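Local coordinates for protein beta-lactamase Mb2281c (Mycobacterium bovis, PDB 3I7J) that probably hydrolyses beta-lactams or related esters and amides through a serine nucleophile, as in the penicillin-binding-protein-like serine beta-lactamases, at residues 16-25 with 153-164; 226-234 with 245-253. All coordinates share one frame; numbering follows the deposited sequence.

Contact 1. Residues 16-25 with 153-164; sequences AAAVIGPAGV and VADLAVFAGDLL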
loop_
_atom_site.group_PDB
_atom_site.type_symbol
_atom_site.label_atom_id
_atom_site.label_comp_id
_atom_site.label_asym_id
_atom_site.label_seq_id
_atom_site.Cartn_x
_atom_site.Cartn_y
_atom_site.Cartn_z
ATOM N N ALA A 16 15.100 7.979 3.920
ATOM C CA ALA A 16 15.331 6.963 4.940
ATOM C C ALA A 16 14.773 5.654 4.390
ATOM O O ALA A 16 13.799 5.650 3.634
ATOM C CB ALA A 16 14.634 7.342 6.241
ATOM N N ALA A 17 15.391 4.543 4.759
ATOM C CA ALA A 17 14.934 3.268 4.255
ATOM C C ALA A 17 15.277 2.124 5.182
ATOM O O ALA A 17 16.108 2.260 6.083
ATOM C CB ALA A 17 15.528 3.010 2.877
ATOM N N ALA A 18 14.631 0.988 4.942
ATOM C CA ALA A 18 14.845 -0.202 5.738
ATOM C C ALA A 18 14.514 -1.461 4.952
ATOM O O ALA A 18 13.567 -1.490 4.165
ATOM C CB ALA A 18 13.985 -0.140 6.998
ATOM N N VAL A 19 15.317 -2.497 5.158
ATOM C CA VAL A 19 15.084 -3.782 4.527
ATOM C C VAL A 19 14.569 -4.632 5.679
ATOM O O VAL A 19 15.182 -4.674 6.750
ATOM C CB VAL A 19 16.375 -4.422 3.987
ATOM C CG1 VAL A 19 16.055 -5.795 3.389
ATOM C CG2 VAL A 19 17.016 -3.521 2.938
ATOM N N ILE A 20 13.433 -5.286 5.466
ATOM C CA ILE A 20 12.824 -6.119 6.494
ATOM C C ILE A 20 12.706 -7.567 6.030
ATOM O O ILE A 20 12.401 -7.845 4.868
ATOM C CB ILE A 20 11.394 -5.615 6.868
ATOM C CG1 ILE A 20 11.452 -4.151 7.314
ATOM C CG2 ILE A 20 10.795 -6.477 7.974
ATOM C CD1 ILE A 20 11.610 -3.163 6.165
ATOM N N GLY A 21 12.964 -8.479 6.956
ATOM C CA GLY A 21 12.865 -9.895 6.677
ATOM C C GLY A 21 11.946 -10.438 7.750
ATOM O O GLY A 21 11.586 -9.698 8.670
ATOM N N PRO A 22 11.544 -11.712 7.673
ATOM C CA PRO A 22 10.653 -12.299 8.682
ATOM C C PRO A 22 11.209 -12.238 10.113
ATOM O O PRO A 22 10.453 -12.281 11.088
ATOM C CB PRO A 22 10.462 -13.728 8.180
ATOM C CG PRO A 22 11.757 -14.002 7.463
ATOM C CD PRO A 22 11.993 -12.727 6.707
ATOM N N ALA A 23 12.529 -12.124 10.236
ATOM C CA ALA A 23 13.170 -12.059 11.545
ATOM C C ALA A 23 13.308 -10.628 12.060
ATOM O O ALA A 23 13.576 -10.412 13.240
ATOM C CB ALA A 23 14.541 -12.730 11.495
ATOM N N GLY A 24 13.125 -9.648 11.183
ATOM C CA GLY A 24 13.233 -8.267 11.615
ATOM C C GLY A 24 13.916 -7.383 10.597
ATOM O O GLY A 24 14.063 -7.753 9.432
ATOM N N VAL A 25 14.332 -6.200 11.037
ATOM C CA VAL A 25 15.005 -5.253 10.159
ATOM C C VAL A 25 16.421 -5.743 9.874
ATOM O O VAL A 25 17.199 -5.980 10.795
ATOM C CB VAL A 25 15.074 -3.864 10.808
ATOM C CG1 VAL A 25 15.595 -2.859 9.805
ATOM C CG2 VAL A 25 13.693 -3.462 11.303
ATOM N N VAL A 153 9.928 5.465 8.917
ATOM C CA VAL A 153 10.427 4.210 8.365
ATOM C C VAL A 153 10.373 3.107 9.427
ATOM O O VAL A 153 10.104 1.947 9.110
ATOM C CB VAL A 153 11.870 4.355 7.825
ATOM C CG1 VAL A 153 12.402 2.997 7.363
ATOM C CG2 VAL A 153 11.875 5.329 6.654
ATOM N N ALA A 154 10.615 3.469 10.685
ATOM C CA ALA A 154 10.580 2.506 11.786
ATOM C C ALA A 154 9.191 1.883 11.923
ATOM O O ALA A 154 9.056 0.668 12.092
ATOM C CB ALA A 154 10.972 3.187 13.099
ATOM N N ASP A 155 8.162 2.727 11.878
ATOM C CA ASP A 155 6.783 2.258 11.979
ATOM C C ASP A 155 6.415 1.428 10.748
ATOM O O ASP A 155 5.776 0.381 10.866
ATOM C CB ASP A 155 5.810 3.440 12.098
ATOM C CG ASP A 155 5.608 3.893 13.528
ATOM O OD1 ASP A 155 6.412 3.496 14.404
ATOM O OD2 ASP A 155 4.647 4.661 13.773
ATOM N N LEU A 156 6.813 1.893 9.567
ATOM C CA LEU A 156 6.498 1.158 8.351
ATOM C C LEU A 156 7.246 -0.161 8.307
ATOM O O LEU A 156 6.776 -1.129 7.706
ATOM C CB LEU A 156 6.828 1.984 7.113
ATOM C CG LEU A 156 5.890 3.150 6.825
ATOM C CD1 LEU A 156 6.172 3.635 5.411
ATOM C CD2 LEU A 156 4.425 2.711 6.939
ATOM N N ALA A 157 8.413 -0.193 8.946
ATOM C CA ALA A 157 9.234 -1.400 8.999
ATOM C C ALA A 157 8.467 -2.472 9.767
ATOM O O ALA A 157 8.456 -3.640 9.381
ATOM C CB ALA A 157 10.556 -1.100 9.696
ATOM N N VAL A 158 7.834 -2.056 10.862
ATOM C CA VAL A 158 7.029 -2.946 11.688
ATOM C C VAL A 158 5.833 -3.415 10.857
ATOM O O VAL A 158 5.464 -4.590 10.887
ATOM C CB VAL A 158 6.512 -2.211 12.953
ATOM C CG1 VAL A 158 5.564 -3.108 13.734
ATOM C CG2 VAL A 158 7.689 -1.793 13.834
ATOM N N PHE A 159 5.234 -2.490 10.108
ATOM C CA PHE A 159 4.087 -2.813 9.264
ATOM C C PHE A 159 4.490 -3.863 8.238
ATOM O O PHE A 159 3.789 -4.864 8.050
ATOM C CB PHE A 159 3.561 -1.555 8.561
ATOM C CG PHE A 159 2.259 -1.769 7.838
ATOM C CD1 PHE A 159 1.105 -2.130 8.538
ATOM C CD2 PHE A 159 2.183 -1.620 6.461
ATOM C CE1 PHE A 159 -0.109 -2.338 7.875
ATOM C CE2 PHE A 159 0.974 -1.827 5.790
ATOM C CZ PHE A 159 -0.178 -2.188 6.503
ATOM N N ALA A 160 5.633 -3.646 7.591
ATOM C CA ALA A 160 6.136 -4.592 6.592
ATOM C C ALA A 160 6.269 -5.980 7.219
ATOM O O ALA A 160 6.117 -6.996 6.538
ATOM C CB ALA A 160 7.494 -4.123 6.057
ATOM N N GLY A 161 6.551 -6.014 8.520
ATOM C CA GLY A 161 6.680 -7.285 9.207
ATOM C C GLY A 161 5.349 -8.015 9.221
ATOM O O GLY A 161 5.280 -9.236 9.062
ATOM N N ASP A 162 4.276 -7.253 9.400
ATOM C CA ASP A 162 2.936 -7.815 9.436
ATOM C C ASP A 162 2.545 -8.299 8.039
ATOM O O ASP A 162 1.763 -9.240 7.894
ATOM C CB ASP A 162 1.946 -6.758 9.928
ATOM C CG ASP A 162 0.596 -7.339 10.270
ATOM O OD1 ASP A 162 0.524 -8.142 11.219
ATOM O OD2 ASP A 162 -0.393 -6.997 9.595
ATOM N N LEU A 163 3.094 -7.660 7.011
ATOM C CA LEU A 163 2.788 -8.049 5.631
ATOM C C LEU A 163 3.576 -9.291 5.201
ATOM O O LEU A 163 3.215 -9.969 4.243
ATOM C CB LEU A 163 3.093 -6.886 4.679
ATOM C CG LEU A 163 2.278 -5.611 4.914
ATOM C CD1 LEU A 163 2.669 -4.525 3.903
ATOM C CD2 LEU A 163 0.798 -5.941 4.787
ATOM N N LEU A 164 4.645 -9.580 5.934
ATOM C CA LEU A 164 5.518 -10.715 5.658
ATOM C C LEU A 164 5.012 -11.943 6.414
ATOM O O LEU A 164 4.997 -13.054 5.884
ATOM C CB LEU A 164 6.933 -10.348 6.104
ATOM C CG LEU A 164 8.170 -10.680 5.268
ATOM C CD1 LEU A 164 7.926 -10.481 3.786
ATOM C CD2 LEU A 164 9.320 -9.794 5.752
HETATM O O HOH W 1 7.764 -10.637 9.783
#
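Ala16, Ala18 and Ile20 of strand 15-21 lay one apolar ridge on Val153, Ala157, Ala160 and Leu164 of helix 153-164, a buried helix-on-sheet contact beside the edge strand 24-29. The axes of strand 16-21 and of the helix come within 8.2 Å at 29° between their N-to-C directions, a close approach, consistent with the alanines and the glycine at the interface. Val153 spans two inward-pointing alanines: CG2 presses on Ala16 CB at 3.4 Å, tighter than usual for two carbons, while CG1 meets Ala18 CB at 3.5 Å. Farther along the helix face come Ala157 and Ala160, and Ile20 lies over these two small residues. With Ile20 CG1 turned beside its backbone N (chi1 -56°), that atom is 3.7 Å from Ala157 O and 4.2 Å from Ala160 CB. CG2, the other branch, also lies against Ala157 O and extends toward Gly161 N and Leu164 CD2. At the far end Leu164 reaches the turn. Its chi1 of -137° is away from any staggered value, and CD2 rests on the Gly21-Pro22 peptide, 3.4 Å from Gly21 C and 3.5 Å from Pro22 N, close to where the type I turn from Gly21 to Gly24 begins. The segments share no direct polar bond; one water donates to Gly161 O at 2.9 Å and weakly to Pro22 O, bridging two main-chain carbonyls. The far side of the helix is covered by helices 119-131 and 42-56, through Phe159 among others, and Asp162 forms a salt bridge with Arg48. A helix sandwiched in this way between an antiparallel sheet and further helices is consistent with the alpha/beta fold of serine beta-lactamases and penicillin-binding proteins.

Contact 2. Residues 226-234 with 245-253; sequences HFGQSGGFI and VVLTARDFG
Phe233 and Val246 pair in the hairpin of strands 232-237 and 242-248, beside strand 224-228, whose His226, Phe227 and Gly228 fit the HxG variant of the KTG-type strand motif of serine beta-lactamases, though the assignment is inferred. The pair is antiparallel and hydrogen-bonded: Phe233 N gives to Val246 O at 2.7 Å, and Val246 N to Phe233 O at 3.0 Å with a nearly straight 174° at the hydrogen. Chi1 of 74° tucks the Phe233 ring between its own N and carbonyl carbon, which brings one face over Val246: CB sits 3.9 Å from the ring centroid, a CH-pi contact offset toward the rim, and CG2 touches CZ. On the opposite face of the sheet Ile234 and Val245 lie side by side. In the neighbouring strand His226 ND1 donates to Phe227 O, which restrains the ring beside Ser40 and Lys43. Past the strands, Gly231 O is gripped by the Thr248 hydroxyl, OG1 donating at 2.8 Å in the carbonyl plane on a lone pair, and takes a weak bond from Thr248 N. The same OG1 accepts from Arg250 N, closing an ST turn. Gly231, at positive phi, brings its CA 3.2 Å from Arg250 O in a CA-H...O contact. Phe252 N donates to Gln229 O at 2.8 Å from above the carbonyl plane, and its ring receives Phe227 edge-to-face, CE2 standing over its centre with centroids 5.0 Å apart and planes at 51°. Two waters finish the rim: both donate to Asp251 OD1, one of them also to Ser230 O, and the other bonds to Ser230 OG. The chemistry implies a turn held by bonds to Gln229 O and Gly231 O, with the Phe227-Phe252 pair packed beside it.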
loop_
_atom_site.group_PDB
_atom_site.type_symbol
_atom_site.label_atom_id
_atom_site.label_comp_id
_atom_site.label_asym_id
_atom_site.label_seq_id
_atom_site.Cartn_x
_atom_site.Cartn_y
_atom_site.Cartn_z
ATOM N N HIS A 226 2.797 -0.589 -2.385
ATOM C CA HIS A 226 2.252 0.663 -2.887
ATOM C C HIS A 226 3.325 1.743 -2.880
ATOM O O HIS A 226 4.272 1.675 -2.098
ATOM C CB HIS A 226 1.100 1.107 -1.971
ATOM C CG HIS A 226 -0.129 1.569 -2.694
ATOM N ND1 HIS A 226 -0.168 2.738 -3.421
ATOM C CD2 HIS A 226 -1.375 1.042 -2.763
ATOM C CE1 HIS A 226 -1.385 2.913 -3.907
ATOM N NE2 HIS A 226 -2.137 1.898 -3.522
ATOM N N PHE A 227 3.200 2.726 -3.768
ATOM C CA PHE A 227 4.135 3.848 -3.750
ATOM C C PHE A 227 3.247 5.076 -3.670
ATOM O O PHE A 227 2.028 4.969 -3.824
ATOM C CB PHE A 227 5.063 3.878 -4.983
ATOM C CG PHE A 227 4.447 4.458 -6.226
ATOM C CD1 PHE A 227 3.611 3.690 -7.029
ATOM C CD2 PHE A 227 4.734 5.767 -6.612
ATOM C CE1 PHE A 227 3.069 4.212 -8.204
ATOM C CE2 PHE A 227 4.201 6.302 -7.782
ATOM C CZ PHE A 227 3.364 5.522 -8.582
ATOM N N GLY A 228 3.838 6.225 -3.378
ATOM C CA GLY A 228 3.056 7.445 -3.267
ATOM C C GLY A 228 3.712 8.586 -4.011
ATOM O O GLY A 228 4.917 8.552 -4.261
ATOM N N GLN A 229 2.922 9.595 -4.363
ATOM C CA GLN A 229 3.427 10.751 -5.096
ATOM C C GLN A 229 4.341 11.622 -4.244
ATOM O O GLN A 229 4.958 12.559 -4.752
ATOM C CB GLN A 229 2.263 11.601 -5.624
ATOM C CG GLN A 229 1.407 10.927 -6.701
ATOM C CD GLN A 229 2.181 10.638 -7.982
ATOM O OE1 GLN A 229 2.846 11.521 -8.531
ATOM N NE2 GLN A 229 2.086 9.407 -8.468
ATOM N N SER A 230 4.422 11.324 -2.951
ATOM C CA SER A 230 5.289 12.085 -2.053
ATOM C C SER A 230 6.709 11.536 -2.114
ATOM O O SER A 230 7.582 11.975 -1.369
ATOM C CB SER A 230 4.778 12.010 -0.615
ATOM O OG SER A 230 3.645 12.842 -0.443
ATOM N N GLY A 231 6.925 10.566 -3.000
ATOM C CA GLY A 231 8.242 9.976 -3.153
ATOM C C GLY A 231 8.602 8.904 -2.143
ATOM O O GLY A 231 9.732 8.856 -1.655
ATOM N N GLY A 232 7.640 8.042 -1.824
ATOM C CA GLY A 232 7.884 6.965 -0.881
ATOM C C GLY A 232 7.216 5.700 -1.389
ATOM O O GLY A 232 6.331 5.772 -2.238
ATOM N N PHE A 233 7.632 4.539 -0.897
ATOM C CA PHE A 233 7.020 3.303 -1.340
ATOM C C PHE A 233 7.302 2.131 -0.408
ATOM O O PHE A 233 8.176 2.191 0.463
ATOM C CB PHE A 233 7.482 2.940 -2.765
ATOM C CG PHE A 233 8.909 2.427 -2.853
ATOM C CD1 PHE A 233 9.256 1.163 -2.372
ATOM C CD2 PHE A 233 9.897 3.204 -3.450
ATOM C CE1 PHE A 233 10.570 0.683 -2.489
ATOM C CE2 PHE A 233 11.209 2.735 -3.571
ATOM C CZ PHE A 233 11.547 1.474 -3.091
ATOM N N ILE A 234 6.544 1.062 -0.598
ATOM C CA ILE A 234 6.737 -0.138 0.178
ATOM C C ILE A 234 6.350 -1.339 -0.663
ATOM O O ILE A 234 5.300 -1.355 -1.301
ATOM C CB ILE A 234 5.888 -0.138 1.479
ATOM C CG1 ILE A 234 6.045 -1.489 2.196
ATOM C CG2 ILE A 234 4.404 0.102 1.162
ATOM C CD1 ILE A 234 5.377 -1.535 3.579
ATOM N N VAL A 245 11.241 -0.641 2.434
ATOM C CA VAL A 245 10.516 0.590 2.697
ATOM C C VAL A 245 11.435 1.760 2.355
ATOM O O VAL A 245 12.571 1.813 2.829
ATOM C CB VAL A 245 10.122 0.714 4.188
ATOM C CG1 VAL A 245 9.694 2.139 4.488
ATOM C CG2 VAL A 245 8.977 -0.251 4.519
ATOM N N VAL A 246 10.962 2.677 1.516
ATOM C CA VAL A 246 11.740 3.862 1.168
ATOM C C VAL A 246 10.870 5.110 1.254
ATOM O O VAL A 246 9.811 5.185 0.630
ATOM C CB VAL A 246 12.349 3.800 -0.266
ATOM C CG1 VAL A 246 12.985 5.148 -0.608
ATOM C CG2 VAL A 246 13.417 2.711 -0.351
ATOM N N LEU A 247 11.325 6.081 2.038
ATOM C CA LEU A 247 10.621 7.351 2.203
ATOM C C LEU A 247 11.594 8.500 1.950
ATOM O O LEU A 247 12.678 8.546 2.542
ATOM C CB LEU A 247 10.043 7.473 3.619
ATOM C CG LEU A 247 8.989 6.449 4.063
ATOM C CD1 LEU A 247 8.564 6.767 5.494
ATOM C CD2 LEU A 247 7.785 6.476 3.127
ATOM N N THR A 248 11.208 9.409 1.057
ATOM C CA THR A 248 12.025 10.570 0.720
ATOM C C THR A 248 11.195 11.844 0.798
ATOM O O THR A 248 9.958 11.806 0.811
ATOM C CB THR A 248 12.601 10.498 -0.710
ATOM O OG1 THR A 248 11.612 10.932 -1.656
ATOM C CG2 THR A 248 13.035 9.080 -1.043
ATOM N N ALA A 249 11.896 12.973 0.847
ATOM C CA ALA A 249 11.269 14.283 0.926
ATOM C C ALA A 249 11.175 14.951 -0.446
ATOM O O ALA A 249 11.259 16.174 -0.557
ATOM C CB ALA A 249 12.053 15.172 1.888
ATOM N N ARG A 250 11.017 14.148 -1.490
ATOM C CA ARG A 250 10.881 14.683 -2.840
ATOM C C ARG A 250 9.742 13.967 -3.554
ATOM O O ARG A 250 9.718 12.738 -3.624
ATOM C CB ARG A 250 12.172 14.505 -3.640
ATOM C CG ARG A 250 12.126 15.196 -4.998
ATOM C CD ARG A 250 13.420 15.031 -5.786
ATOM N NE ARG A 250 13.325 15.681 -7.087
ATOM C CZ ARG A 250 14.268 15.635 -8.023
ATOM N NH1 ARG A 250 15.394 14.966 -7.809
ATOM N NH2 ARG A 250 14.084 16.257 -9.179
ATOM N N ASP A 251 8.801 14.741 -4.082
ATOM C CA ASP A 251 7.664 14.168 -4.779
ATOM C C ASP A 251 8.104 13.300 -5.951
ATOM O O ASP A 251 9.125 13.566 -6.582
ATOM C CB ASP A 251 6.722 15.272 -5.275
ATOM C CG ASP A 251 6.067 16.039 -4.142
ATOM O OD1 ASP A 251 5.883 15.464 -3.047
ATOM O OD2 ASP A 251 5.721 17.223 -4.341
ATOM N N PHE A 252 7.326 12.256 -6.224
ATOM C CA PHE A 252 7.592 11.323 -7.315
ATOM C C PHE A 252 7.799 12.064 -8.629
ATOM O O PHE A 252 7.122 13.054 -8.894
ATOM C CB PHE A 252 6.412 10.369 -7.466
ATOM C CG PHE A 252 6.582 9.365 -8.564
ATOM C CD1 PHE A 252 7.418 8.276 -8.398
ATOM C CD2 PHE A 252 5.900 9.501 -9.764
ATOM C CE1 PHE A 252 7.572 7.332 -9.415
ATOM C CE2 PHE A 252 6.049 8.559 -10.789
ATOM C CZ PHE A 252 6.883 7.478 -10.609
ATOM N N GLY A 253 8.720 11.575 -9.454
ATOM C CA GLY A 253 8.992 12.206 -10.738
ATOM C C GLY A 253 9.937 11.350 -11.569
ATOM O O GLY A 253 10.205 10.202 -11.212
HETATM O O HOH W 2 4.462 15.880 -0.862
HETATM O O HOH W 3 7.631 14.499 -1.044
#

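In the fold
Contacts 1 and 2 meet through the shared sheet, where strand 15-21 lies next to strand 242-248. Their centres are 16 Å apart, yet Ala16 N and Leu247 O come to 2.8 Å, and Ala18 O and Val245 N to 3.0 Å, both probable backbone hydrogen bonds. Val153 CG2 also packs 3.8 Å from Leu247 CD1, so the helix of contact 1 covers the sheet face that carries Ile234, Val245 and Leu247, while Phe233 meets Trp260 and Val246 touches Trp10 on the other face. Contact 2 reaches the SxxK-like Ser40 and Lys43, the inferred active-site pair, through His226; contact 1 places helix 153-164 on the sheet through strand 15-21, next to the strand of contact 2.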